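Local coordinates for protein cellulose 1,4-beta-cellobiosidase (Thermobifida fusca, PDB 4JJJ) that probably hydrolyses cellulose to cellobiose, as the catalytic (glycoside hydrolase family 48) part of a longer cellulase that also carries a cellulose-binding module, at residues Tyr2-Ile13 with Gln623-Asp634; Arg551-Leu562 with Pro580-Arg588. The protein carries 1 engineered substitution. All coordinates share one frame; numbering follows the deposited sequence.

Interaction 1: residues Tyr2-Ile13 with Gln623-Asp634; sequences YDQAFLEQYEKI and QVEIATAFAAHD. With ZN (zinc ion), chain P; ZN (zinc ion), chain S.
Y2 sets CD2 over one face of the H633 imidazole, 3.4 Å above the middle of that ring, the two planes meeting obliquely, while Y2 CD1 meets F630 CD1 at 3.5 Å. The Y2 and F630 rings are similarly tilted but offset so far that little of one covers the other, and the three rings form an aromatic cluster. A5, small enough for the helices to come close, sets its CB over a face of F630 in a CH-pi contact. F6, its CG anti to the backbone N (chi1 165°), turns its ring edge to the carbonyl oxygen of A627, with F6 CD1 3.7 Å from A631 CB. Small alanines suit this line, where the helix axes approach to 7.7 Å.

At the other end Q9, bent at chi2 (68°), spends both hydrogens of its amide on Q623: NE2 gives a straight bond to Q623 O (3.1 Å) and another to Q623 OE1 (2.9 Å), the latter from above the carbonyl plane. Q623 NE2 is hydrogen-bonded to I541 O. I13 CD1 packs against the Q623 backbone. D3 and D634 are like charges, yet a water donates to D3 OD1 and D634 OD2, and D634 OD2 takes a weak bond from D3 N. D634 OD1 receives H633 ND1 at 2.8 Å, which probably helps to orient the imidazole whose NE2 binds zinc together with E526.

The two terminal helices of the (alpha/alpha)6 fold thus run antiparallel (157°), with helix 519-533 against Y2 and F630, helix 50-67 touching D3, V624 and A631, and helix 499-516 packed on I626 and H633.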
loop_
_atom_site.group_PDB
_atom_site.type_symbol
_atom_site.label_atom_id
_atom_site.label_comp_id
_atom_site.label_asym_id
_atom_site.label_seq_id
_atom_site.Cartn_x
_atom_site.Cartn_y
_atom_site.Cartn_z
ATOM N N TYR A 2 -26.493 -13.776 -0.741
ATOM C CA TYR A 2 -25.156 -13.261 -0.469
ATOM C C TYR A 2 -25.228 -12.071 0.456
ATOM O O TYR A 2 -24.240 -11.735 1.027
ATOM C CB TYR A 2 -24.328 -12.975 -1.787
ATOM C CG TYR A 2 -23.721 -14.198 -2.384
ATOM C CD1 TYR A 2 -22.664 -14.780 -1.773
ATOM C CD2 TYR A 2 -24.208 -14.820 -3.544
ATOM C CE1 TYR A 2 -22.123 -15.956 -2.224
ATOM C CE2 TYR A 2 -23.648 -15.989 -4.021
ATOM C CZ TYR A 2 -22.568 -16.567 -3.351
ATOM O OH TYR A 2 -21.980 -17.760 -3.751
ATOM N N ASP A 3 -26.334 -11.324 0.566
ATOM C CA ASP A 3 -26.396 -10.240 1.532
ATOM C C ASP A 3 -26.412 -10.914 2.944
ATOM O O ASP A 3 -25.827 -10.353 3.859
ATOM C CB ASP A 3 -27.611 -9.319 1.306
ATOM C CG ASP A 3 -27.271 -7.948 0.519
ATOM O OD1 ASP A 3 -28.340 -7.381 0.043
ATOM O OD2 ASP A 3 -26.046 -7.467 0.327
ATOM N N GLN A 4 -26.988 -12.102 3.094
ATOM C CA GLN A 4 -26.911 -12.886 4.386
ATOM C C GLN A 4 -25.473 -13.305 4.684
ATOM O O GLN A 4 -25.010 -13.126 5.787
ATOM C CB GLN A 4 -27.783 -14.155 4.414
ATOM C CG GLN A 4 -29.024 -13.897 5.274
ATOM C CD GLN A 4 -29.764 -12.621 4.860
ATOM O OE1 GLN A 4 -29.596 -11.522 5.461
ATOM N NE2 GLN A 4 -30.599 -12.749 3.789
ATOM N N ALA A 5 -24.797 -13.673 3.587
ATOM C CA ALA A 5 -23.333 -14.072 3.704
ATOM C C ALA A 5 -22.512 -12.863 4.085
ATOM O O ALA A 5 -21.578 -13.003 4.922
ATOM C CB ALA A 5 -22.842 -14.728 2.464
ATOM N N PHE A 6 -22.788 -11.715 3.442
ATOM C CA PHE A 6 -22.111 -10.472 3.841
ATOM C C PHE A 6 -22.312 -10.257 5.347
ATOM O O PHE A 6 -21.396 -9.984 6.078
ATOM C CB PHE A 6 -22.617 -9.276 3.045
ATOM C CG PHE A 6 -22.210 -7.980 3.679
ATOM C CD1 PHE A 6 -20.932 -7.538 3.634
ATOM C CD2 PHE A 6 -23.144 -7.239 4.368
ATOM C CE1 PHE A 6 -20.547 -6.357 4.317
ATOM C CE2 PHE A 6 -22.784 -6.075 4.995
ATOM C CZ PHE A 6 -21.508 -5.635 5.007
ATOM N N LEU A 7 -23.564 -10.299 5.781
ATOM C CA LEU A 7 -23.795 -9.878 7.167
ATOM C C LEU A 7 -23.112 -10.902 8.113
ATOM O O LEU A 7 -22.646 -10.479 9.144
ATOM C CB LEU A 7 -25.313 -9.741 7.432
ATOM C CG LEU A 7 -25.960 -8.503 6.898
ATOM C CD1 LEU A 7 -27.508 -8.767 6.837
ATOM C CD2 LEU A 7 -25.465 -7.225 7.680
ATOM N N GLU A 8 -23.077 -12.153 7.761
ATOM C CA GLU A 8 -22.437 -13.185 8.604
ATOM C C GLU A 8 -20.940 -12.891 8.751
ATOM O O GLU A 8 -20.384 -12.950 9.842
ATOM C CB GLU A 8 -22.682 -14.559 8.054
ATOM C CG GLU A 8 -21.876 -15.622 8.723
ATOM C CD GLU A 8 -22.170 -16.954 8.188
ATOM O OE1 GLU A 8 -22.089 -17.218 6.921
ATOM O OE2 GLU A 8 -22.362 -17.809 9.179
ATOM N N GLN A 9 -20.302 -12.675 7.611
ATOM C CA GLN A 9 -18.870 -12.345 7.605
ATOM C C GLN A 9 -18.590 -11.041 8.340
ATOM O O GLN A 9 -17.641 -10.951 9.144
ATOM C CB GLN A 9 -18.425 -12.304 6.121
ATOM C CG GLN A 9 -16.949 -11.987 5.893
ATOM C CD GLN A 9 -15.968 -13.039 6.337
ATOM O OE1 GLN A 9 -16.302 -14.102 6.910
ATOM N NE2 GLN A 9 -14.690 -12.757 6.071
ATOM N N TYR A 10 -19.375 -9.959 8.073
ATOM C CA TYR A 10 -19.304 -8.714 8.770
ATOM C C TYR A 10 -19.330 -8.963 10.277
ATOM O O TYR A 10 -18.542 -8.417 11.046
ATOM C CB TYR A 10 -20.428 -7.807 8.300
ATOM C CG TYR A 10 -20.502 -6.491 9.009
ATOM C CD1 TYR A 10 -21.209 -6.387 10.199
ATOM C CD2 TYR A 10 -19.808 -5.358 8.573
ATOM C CE1 TYR A 10 -21.249 -5.200 10.907
ATOM C CE2 TYR A 10 -19.824 -4.203 9.261
ATOM C CZ TYR A 10 -20.541 -4.047 10.448
ATOM O OH TYR A 10 -20.585 -2.838 11.115
ATOM N N GLU A 11 -20.336 -9.739 10.743
ATOM C CA GLU A 11 -20.478 -10.016 12.169
ATOM C C GLU A 11 -19.287 -10.681 12.774
ATOM O O GLU A 11 -18.850 -10.320 13.845
ATOM C CB GLU A 11 -21.796 -10.803 12.418
ATOM C CG GLU A 11 -22.245 -10.818 13.890
ATOM C CD GLU A 11 -21.451 -11.769 14.778
ATOM O OE1 GLU A 11 -20.826 -12.759 14.337
ATOM O OE2 GLU A 11 -21.476 -11.484 16.001
ATOM N N LYS A 12 -18.710 -11.612 12.072
ATOM C CA LYS A 12 -17.448 -12.234 12.529
ATOM C C LYS A 12 -16.283 -11.249 12.718
ATOM O O LYS A 12 -15.582 -11.250 13.661
ATOM C CB LYS A 12 -17.040 -13.353 11.567
ATOM C CG LYS A 12 -17.876 -14.641 11.603
ATOM C CD LYS A 12 -17.560 -15.577 10.445
ATOM C CE LYS A 12 -18.366 -16.836 10.344
ATOM N NZ LYS A 12 -17.955 -17.680 9.231
ATOM N N ILE A 13 -16.151 -10.370 11.726
ATOM C CA ILE A 13 -15.066 -9.391 11.723
ATOM C C ILE A 13 -15.258 -8.464 12.912
ATOM O O ILE A 13 -14.318 -8.002 13.587
ATOM C CB ILE A 13 -15.025 -8.687 10.359
ATOM C CG1 ILE A 13 -14.615 -9.605 9.253
ATOM C CG2 ILE A 13 -13.998 -7.594 10.457
ATOM C CD1 ILE A 13 -14.790 -9.058 7.907
ATOM N N GLN A 623 -10.310 -10.585 4.886
ATOM C CA GLN A 623 -11.636 -10.893 5.401
ATOM C C GLN A 623 -12.633 -9.846 4.965
ATOM O O GLN A 623 -13.785 -10.173 4.654
ATOM C CB GLN A 623 -11.598 -11.064 6.923
ATOM C CG GLN A 623 -10.648 -12.195 7.399
ATOM C CD GLN A 623 -11.040 -13.540 6.781
ATOM O OE1 GLN A 623 -12.202 -13.977 6.893
ATOM N NE2 GLN A 623 -10.132 -14.198 6.126
ATOM N N VAL A 624 -12.234 -8.573 4.942
ATOM C CA VAL A 624 -13.102 -7.502 4.391
ATOM C C VAL A 624 -13.300 -7.723 2.912
ATOM O O VAL A 624 -14.402 -7.654 2.383
ATOM C CB VAL A 624 -12.521 -6.120 4.720
ATOM C CG1 VAL A 624 -13.310 -5.080 3.982
ATOM C CG2 VAL A 624 -12.491 -5.835 6.210
ATOM N N GLU A 625 -12.246 -8.073 2.171
ATOM C CA GLU A 625 -12.330 -8.280 0.728
ATOM C C GLU A 625 -13.432 -9.269 0.443
ATOM O O GLU A 625 -14.323 -9.081 -0.381
ATOM C CB GLU A 625 -10.962 -8.754 0.166
ATOM C CG GLU A 625 -10.872 -8.573 -1.304
ATOM C CD GLU A 625 -10.202 -7.274 -1.691
ATOM O OE1 GLU A 625 -10.855 -6.391 -2.221
ATOM O OE2 GLU A 625 -8.992 -7.055 -1.429
ATOM N N ILE A 626 -13.443 -10.361 1.231
ATOM C CA ILE A 626 -14.481 -11.373 1.110
ATOM C C ILE A 626 -15.909 -10.783 1.366
ATOM O O ILE A 626 -16.847 -11.060 0.608
ATOM C CB ILE A 626 -14.209 -12.608 2.023
ATOM C CG1 ILE A 626 -12.905 -13.298 1.634
ATOM C CG2 ILE A 626 -15.362 -13.555 1.956
ATOM C CD1 ILE A 626 -12.427 -14.232 2.771
ATOM N N ALA A 627 -16.061 -10.149 2.516
ATOM C CA ALA A 627 -17.341 -9.505 2.835
ATOM C C ALA A 627 -17.796 -8.644 1.673
ATOM O O ALA A 627 -18.941 -8.672 1.323
ATOM C CB ALA A 627 -17.235 -8.661 4.072
ATOM N N THR A 628 -16.909 -7.813 1.137
ATOM C CA THR A 628 -17.277 -6.882 0.027
ATOM C C THR A 628 -17.639 -7.686 -1.228
ATOM O O THR A 628 -18.498 -7.203 -1.987
ATOM C CB THR A 628 -16.223 -5.841 -0.254
ATOM O OG1 THR A 628 -15.039 -6.413 -0.914
ATOM C CG2 THR A 628 -15.915 -5.073 0.995
ATOM N N ALA A 629 -17.078 -8.849 -1.465
ATOM C CA ALA A 629 -17.392 -9.656 -2.644
ATOM C C ALA A 629 -18.835 -10.181 -2.527
ATOM O O ALA A 629 -19.578 -10.183 -3.472
ATOM C CB ALA A 629 -16.369 -10.808 -2.831
ATOM N N PHE A 630 -19.175 -10.641 -1.343
ATOM C CA PHE A 630 -20.561 -11.071 -1.096
ATOM C C PHE A 630 -21.551 -9.944 -1.254
ATOM O O PHE A 630 -22.594 -10.115 -1.935
ATOM C CB PHE A 630 -20.713 -11.686 0.288
ATOM C CG PHE A 630 -19.874 -12.929 0.526
ATOM C CD1 PHE A 630 -19.497 -13.835 -0.511
ATOM C CD2 PHE A 630 -19.582 -13.280 1.834
ATOM C CE1 PHE A 630 -18.769 -15.006 -0.212
ATOM C CE2 PHE A 630 -18.830 -14.432 2.134
ATOM C CZ PHE A 630 -18.488 -15.318 1.153
ATOM N N ALA A 631 -21.215 -8.824 -0.630
ATOM C CA ALA A 631 -22.081 -7.629 -0.789
ATOM C C ALA A 631 -22.190 -7.160 -2.225
ATOM O O ALA A 631 -23.267 -6.748 -2.656
ATOM C CB ALA A 631 -21.674 -6.542 0.110
ATOM N N ALA A 632 -21.077 -7.152 -2.992
ATOM C CA ALA A 632 -21.093 -6.741 -4.381
ATOM C C ALA A 632 -22.008 -7.632 -5.177
ATOM O O ALA A 632 -22.646 -7.191 -6.149
ATOM C CB ALA A 632 -19.717 -6.700 -4.986
ATOM N N HIS A 633 -22.003 -8.915 -4.881
ATOM C CA HIS A 633 -22.837 -9.839 -5.651
ATOM C C HIS A 633 -24.295 -9.349 -5.607
ATOM O O HIS A 633 -24.945 -9.278 -6.623
ATOM C CB HIS A 633 -22.739 -11.301 -5.182
ATOM C CG HIS A 633 -23.728 -12.207 -5.898
ATOM N ND1 HIS A 633 -25.080 -12.183 -5.630
ATOM C CD2 HIS A 633 -23.554 -13.114 -6.875
ATOM C CE1 HIS A 633 -25.688 -13.034 -6.429
ATOM N NE2 HIS A 633 -24.780 -13.603 -7.182
ATOM N N ASP A 634 -24.813 -9.044 -4.426
ATOM C CA ASP A 634 -26.221 -8.644 -4.391
ATOM C C ASP A 634 -26.473 -7.235 -4.918
ATOM O O ASP A 634 -27.478 -6.963 -5.520
ATOM C CB ASP A 634 -26.824 -8.881 -3.036
ATOM C CG ASP A 634 -27.326 -10.374 -2.889
ATOM O OD1 ASP A 634 -26.920 -11.285 -3.717
ATOM O OD2 ASP A 634 -28.166 -10.566 -1.973
HETATM ZN ZN ZN P . -20.956 -12.637 17.451
HETATM ZN ZN ZN S . -25.232 -15.184 -8.334
HETATM O O HOH W 1 -27.879 -13.823 -3.298
HETATM O O HOH W 2 -24.786 -5.290 -0.763
HETATM O O HOH W 3 -30.107 -9.024 -1.290
HETATM O O HOH W 4 -25.866 -16.737 -7.153
#

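Interaction 2: residues Arg551-Leu562 with Pro580-Arg588; sequences RLDDPWDGSEGL and PGATFLSIR. With CA (calcium ion), chain F; CA (calcium ion), chain E.
The F584 ring is approached obliquely by L552 CB from the facing loop and carries R588 CD on one face, offset toward the rim. F584 CE2 in turn stands 3.3 Å above the plane of the R588 guanidinium, over its centre, while F584 O lies at the guanidinium edge and accepts NH1 on a lone pair. R588 NH2 bridges to D43.

L552 O draws the loops together, accepting L585 N in the carbonyl plane at 3.1 Å; in the conformer given, L552 CD1 lies beside L585 CB, a less certain detail. L562, with CG anti to the backbone N (chi1 178°), packs CD2 against A582 CB and I587 CD1 and also touches T583 O. T583 faces two ways: CG2 packs 3.4 Å from D553 O, while OG1 accepts S586 N as S586 OG accepts T583 N. Replacing T583 by alanine takes away OG1 and CG2, which would probably leave S586 N without its acceptor and open a gap beside D553. One water links R551 O, D554 O and F584 N.

Two calcium ions bind the 551-562 loop. D553 OD1 (2.0 Å) and D554 OD1 bind one ion, joined by D550 O; E560 OE1 binds the other with E185, D408 and R180 O. Carboxylates suit such sites because they offer hard, anionic oxygens. The contact itself needs few direct polar bonds, and metals and waters probably supply much of the order that its irregular backbone cannot.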
loop_
_atom_site.group_PDB
_atom_site.type_symbol
_atom_site.label_atom_id
_atom_site.label_comp_id
_atom_site.label_asym_id
_atom_site.label_seq_id
_atom_site.Cartn_x
_atom_site.Cartn_y
_atom_site.Cartn_z
ATOM N N ARG A 551 14.657 -17.010 6.576
ATOM C CA ARG A 551 15.473 -15.796 6.761
ATOM C C ARG A 551 15.443 -15.191 8.163
ATOM O O ARG A 551 16.148 -14.226 8.441
ATOM C CB ARG A 551 14.974 -14.733 5.761
ATOM C CG ARG A 551 15.041 -15.219 4.346
ATOM C CD ARG A 551 14.445 -14.320 3.256
ATOM N NE ARG A 551 15.238 -13.095 3.174
ATOM C CZ ARG A 551 15.190 -12.211 2.152
ATOM N NH1 ARG A 551 14.252 -12.326 1.197
ATOM N NH2 ARG A 551 15.982 -11.175 2.158
ATOM N N LEU A 552 14.666 -15.763 9.054
ATOM C CA LEU A 552 14.510 -15.117 10.319
ATOM C C LEU A 552 15.781 -15.137 11.186
ATOM O O LEU A 552 15.989 -14.256 11.985
ATOM C CB LEU A 552 13.268 -15.664 10.982
ATOM C CG LEU A 552 13.177 -16.926 11.713
ATOM C CD1 LEU A 552 13.894 -16.792 13.039
ATOM C CD2 LEU A 552 11.685 -17.231 11.918
ATOM N N ASP A 553 16.674 -16.089 10.919
ATOM C CA ASP A 553 17.890 -16.277 11.645
ATOM C C ASP A 553 19.133 -15.965 10.866
ATOM O O ASP A 553 20.246 -16.399 11.317
ATOM C CB ASP A 553 17.955 -17.736 12.199
ATOM C CG ASP A 553 17.779 -18.800 11.128
ATOM O OD1 ASP A 553 17.866 -18.429 9.915
ATOM O OD2 ASP A 553 17.466 -20.030 11.455
ATOM N N ASP A 554 19.018 -15.170 9.801
ATOM C CA ASP A 554 20.141 -14.909 8.893
ATOM C C ASP A 554 20.806 -13.583 9.226
ATOM O O ASP A 554 20.257 -12.492 9.083
ATOM C CB ASP A 554 19.629 -14.887 7.488
ATOM C CG ASP A 554 19.259 -16.241 6.941
ATOM O OD1 ASP A 554 19.486 -17.289 7.595
ATOM O OD2 ASP A 554 18.686 -16.253 5.819
ATOM N N PRO A 555 22.070 -13.625 9.620
ATOM C CA PRO A 555 22.867 -12.379 9.709
ATOM C C PRO A 555 23.333 -11.907 8.325
ATOM O O PRO A 555 23.225 -12.659 7.368
ATOM C CB PRO A 555 24.035 -12.799 10.594
ATOM C CG PRO A 555 24.224 -14.195 10.155
ATOM C CD PRO A 555 22.837 -14.840 9.954
ATOM N N TRP A 556 23.835 -10.711 8.217
ATOM C CA TRP A 556 24.354 -10.165 6.946
ATOM C C TRP A 556 25.523 -11.023 6.496
ATOM O O TRP A 556 26.399 -11.396 7.331
ATOM C CB TRP A 556 24.905 -8.774 7.225
ATOM C CG TRP A 556 25.580 -8.120 6.109
ATOM C CD1 TRP A 556 26.932 -7.816 6.055
ATOM C CD2 TRP A 556 24.996 -7.533 4.913
ATOM N NE1 TRP A 556 27.198 -7.142 4.912
ATOM C CE2 TRP A 556 26.048 -7.022 4.164
ATOM C CE3 TRP A 556 23.718 -7.547 4.333
ATOM C CZ2 TRP A 556 25.853 -6.381 2.977
ATOM C CZ3 TRP A 556 23.546 -6.946 3.103
ATOM C CH2 TRP A 556 24.584 -6.311 2.477
ATOM N N ASP A 557 25.509 -11.388 5.220
ATOM C CA ASP A 557 26.525 -12.273 4.641
ATOM C C ASP A 557 27.285 -11.555 3.564
ATOM O O ASP A 557 27.964 -12.198 2.742
ATOM C CB ASP A 557 25.896 -13.599 4.115
ATOM C CG ASP A 557 24.946 -13.364 2.940
ATOM O OD1 ASP A 557 24.982 -12.245 2.405
ATOM O OD2 ASP A 557 24.143 -14.289 2.732
ATOM N N GLY A 558 27.147 -10.237 3.505
ATOM C CA GLY A 558 27.720 -9.455 2.443
ATOM C C GLY A 558 26.793 -9.115 1.286
ATOM O O GLY A 558 27.152 -8.298 0.456
ATOM N N SER A 559 25.613 -9.729 1.208
ATOM C CA SER A 559 24.570 -9.331 0.241
ATOM C C SER A 559 23.149 -9.468 0.764
ATOM O O SER A 559 22.324 -8.678 0.326
ATOM C CB SER A 559 24.667 -10.073 -1.041
ATOM O OG SER A 559 24.656 -11.393 -0.794
ATOM N N GLU A 560 22.911 -10.433 1.660
ATOM C CA GLU A 560 21.577 -10.700 2.213
ATOM C C GLU A 560 21.662 -10.807 3.718
ATOM O O GLU A 560 22.738 -11.174 4.296
ATOM C CB GLU A 560 20.948 -11.904 1.573
ATOM C CG GLU A 560 20.927 -11.877 0.048
ATOM C CD GLU A 560 19.938 -10.859 -0.510
ATOM O OE1 GLU A 560 19.106 -10.371 0.255
ATOM O OE2 GLU A 560 20.081 -10.588 -1.737
ATOM N N GLY A 561 20.522 -10.607 4.411
ATOM C CA GLY A 561 20.457 -10.674 5.869
ATOM C C GLY A 561 20.476 -9.323 6.479
ATOM O O GLY A 561 20.595 -8.306 5.783
ATOM N N LEU A 562 20.398 -9.257 7.802
ATOM C CA LEU A 562 20.263 -7.971 8.493
ATOM C C LEU A 562 21.569 -7.247 8.586
ATOM O O LEU A 562 22.529 -7.743 9.229
ATOM C CB LEU A 562 19.713 -8.220 9.905
ATOM C CG LEU A 562 19.571 -6.969 10.748
ATOM C CD1 LEU A 562 18.809 -5.841 10.053
ATOM C CD2 LEU A 562 19.031 -7.347 12.067
ATOM N N PRO A 580 26.231 -5.391 14.449
ATOM C CA PRO A 580 26.619 -6.387 13.463
ATOM C C PRO A 580 26.560 -7.786 13.921
ATOM O O PRO A 580 26.969 -8.039 15.054
ATOM C CB PRO A 580 28.051 -5.944 13.050
ATOM C CG PRO A 580 28.007 -4.528 13.363
ATOM C CD PRO A 580 27.248 -4.315 14.566
ATOM N N GLY A 581 25.951 -8.665 13.099
ATOM C CA GLY A 581 25.680 -10.035 13.426
ATOM C C GLY A 581 24.265 -10.329 14.023
ATOM O O GLY A 581 23.907 -11.444 14.204
ATOM N N ALA A 582 23.515 -9.256 14.289
ATOM C CA ALA A 582 22.115 -9.410 14.604
ATOM C C ALA A 582 21.343 -10.068 13.488
ATOM O O ALA A 582 21.776 -10.159 12.337
ATOM C CB ALA A 582 21.529 -8.095 15.010
ATOM N N THR A 583 20.147 -10.533 13.836
ATOM C CA THR A 583 19.244 -11.202 12.871
ATOM C C THR A 583 17.870 -10.570 13.050
ATOM O O THR A 583 17.594 -9.806 13.996
ATOM C CB THR A 583 19.111 -12.679 13.087
ATOM O OG1 THR A 583 18.474 -12.831 14.380
ATOM C CG2 THR A 583 20.467 -13.456 12.974
ATOM N N PHE A 584 17.006 -10.816 12.085
ATOM C CA PHE A 584 15.571 -10.409 12.209
ATOM C C PHE A 584 14.999 -10.783 13.578
ATOM O O PHE A 584 14.318 -9.968 14.238
ATOM C CB PHE A 584 14.778 -11.078 11.050
ATOM C CG PHE A 584 13.263 -10.877 11.121
ATOM C CD1 PHE A 584 12.464 -11.692 11.908
ATOM C CD2 PHE A 584 12.675 -9.838 10.422
ATOM C CE1 PHE A 584 11.106 -11.527 11.952
ATOM C CE2 PHE A 584 11.314 -9.635 10.502
ATOM C CZ PHE A 584 10.542 -10.482 11.265
ATOM N N LEU A 585 15.264 -12.005 13.988
ATOM C CA LEU A 585 14.793 -12.494 15.255
ATOM C C LEU A 585 15.481 -11.869 16.445
ATOM O O LEU A 585 14.800 -11.520 17.421
ATOM C CB LEU A 585 14.897 -14.013 15.335
ATOM C CG LEU A 585 14.521 -14.598 16.680
ATOM C CD1 LEU A 585 13.044 -14.455 16.930
ATOM C CD2 LEU A 585 14.953 -16.056 16.726
ATOM N N SER A 586 16.791 -11.661 16.362
ATOM C CA SER A 586 17.480 -11.131 17.512
ATOM C C SER A 586 17.122 -9.694 17.875
ATOM O O SER A 586 17.266 -9.279 19.065
ATOM C CB SER A 586 19.020 -11.316 17.423
ATOM O OG SER A 586 19.594 -10.297 16.665
ATOM N N ILE A 587 16.558 -8.907 16.940
ATOM C CA ILE A 587 16.068 -7.586 17.276
ATOM C C ILE A 587 14.547 -7.543 17.392
ATOM O O ILE A 587 13.947 -6.456 17.511
ATOM C CB ILE A 587 16.542 -6.504 16.304
ATOM C CG1 ILE A 587 16.133 -6.693 14.824
ATOM C CG2 ILE A 587 18.021 -6.445 16.328
ATOM C CD1 ILE A 587 16.259 -5.444 14.006
ATOM N N ARG A 588 13.983 -8.744 17.398
ATOM C CA ARG A 588 12.523 -8.959 17.639
ATOM C C ARG A 588 12.316 -10.204 18.560
ATOM O O ARG A 588 11.564 -11.116 18.271
ATOM C CB ARG A 588 11.776 -9.163 16.305
ATOM C CG ARG A 588 11.889 -7.971 15.368
ATOM C CD ARG A 588 11.274 -8.346 14.035
ATOM N NE ARG A 588 11.312 -7.324 12.987
ATOM C CZ ARG A 588 12.408 -7.067 12.257
ATOM N NH1 ARG A 588 13.551 -7.626 12.480
ATOM N NH2 ARG A 588 12.357 -6.191 11.236
HETATM CA CA CA F . 18.204 -19.128 8.019
HETATM CA CA CA E . 17.905 -8.353 0.456
HETATM O O HOH W 5 17.622 -12.237 9.536
HETATM O O HOH W 6 17.165 -20.914 8.852
HETATM O O HOH W 7 23.857 -9.142 10.935
HETATM O O HOH W 8 20.029 -7.407 0.747
HETATM O O HOH W 9 18.421 -8.455 -2.002
HETATM O O HOH W 10 18.538 -19.910 6.098
HETATM O O HOH W 11 20.122 -20.093 8.936
#

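Interaction 1 is a buried helix pair that brings the two ends of the chain together, whereas interaction 2 joins two irregular loops only 18 residues apart and is partly exposed. They share no element; their centres lie about 41 Å apart, and the loops of 551-562 and 580-588 fall within the long span that separates 2-13 from 623-634. Regular backbones let the helix pair rely on ring packing and small residues, with a side-chain amide fixing one end. The loops instead depend on one direct backbone bond, shared waters and apolar side-chain contacts. Metals differ likewise: zinc binds E11 and H633, each near the C-terminal end of its helix, while calcium probably steadies a loop.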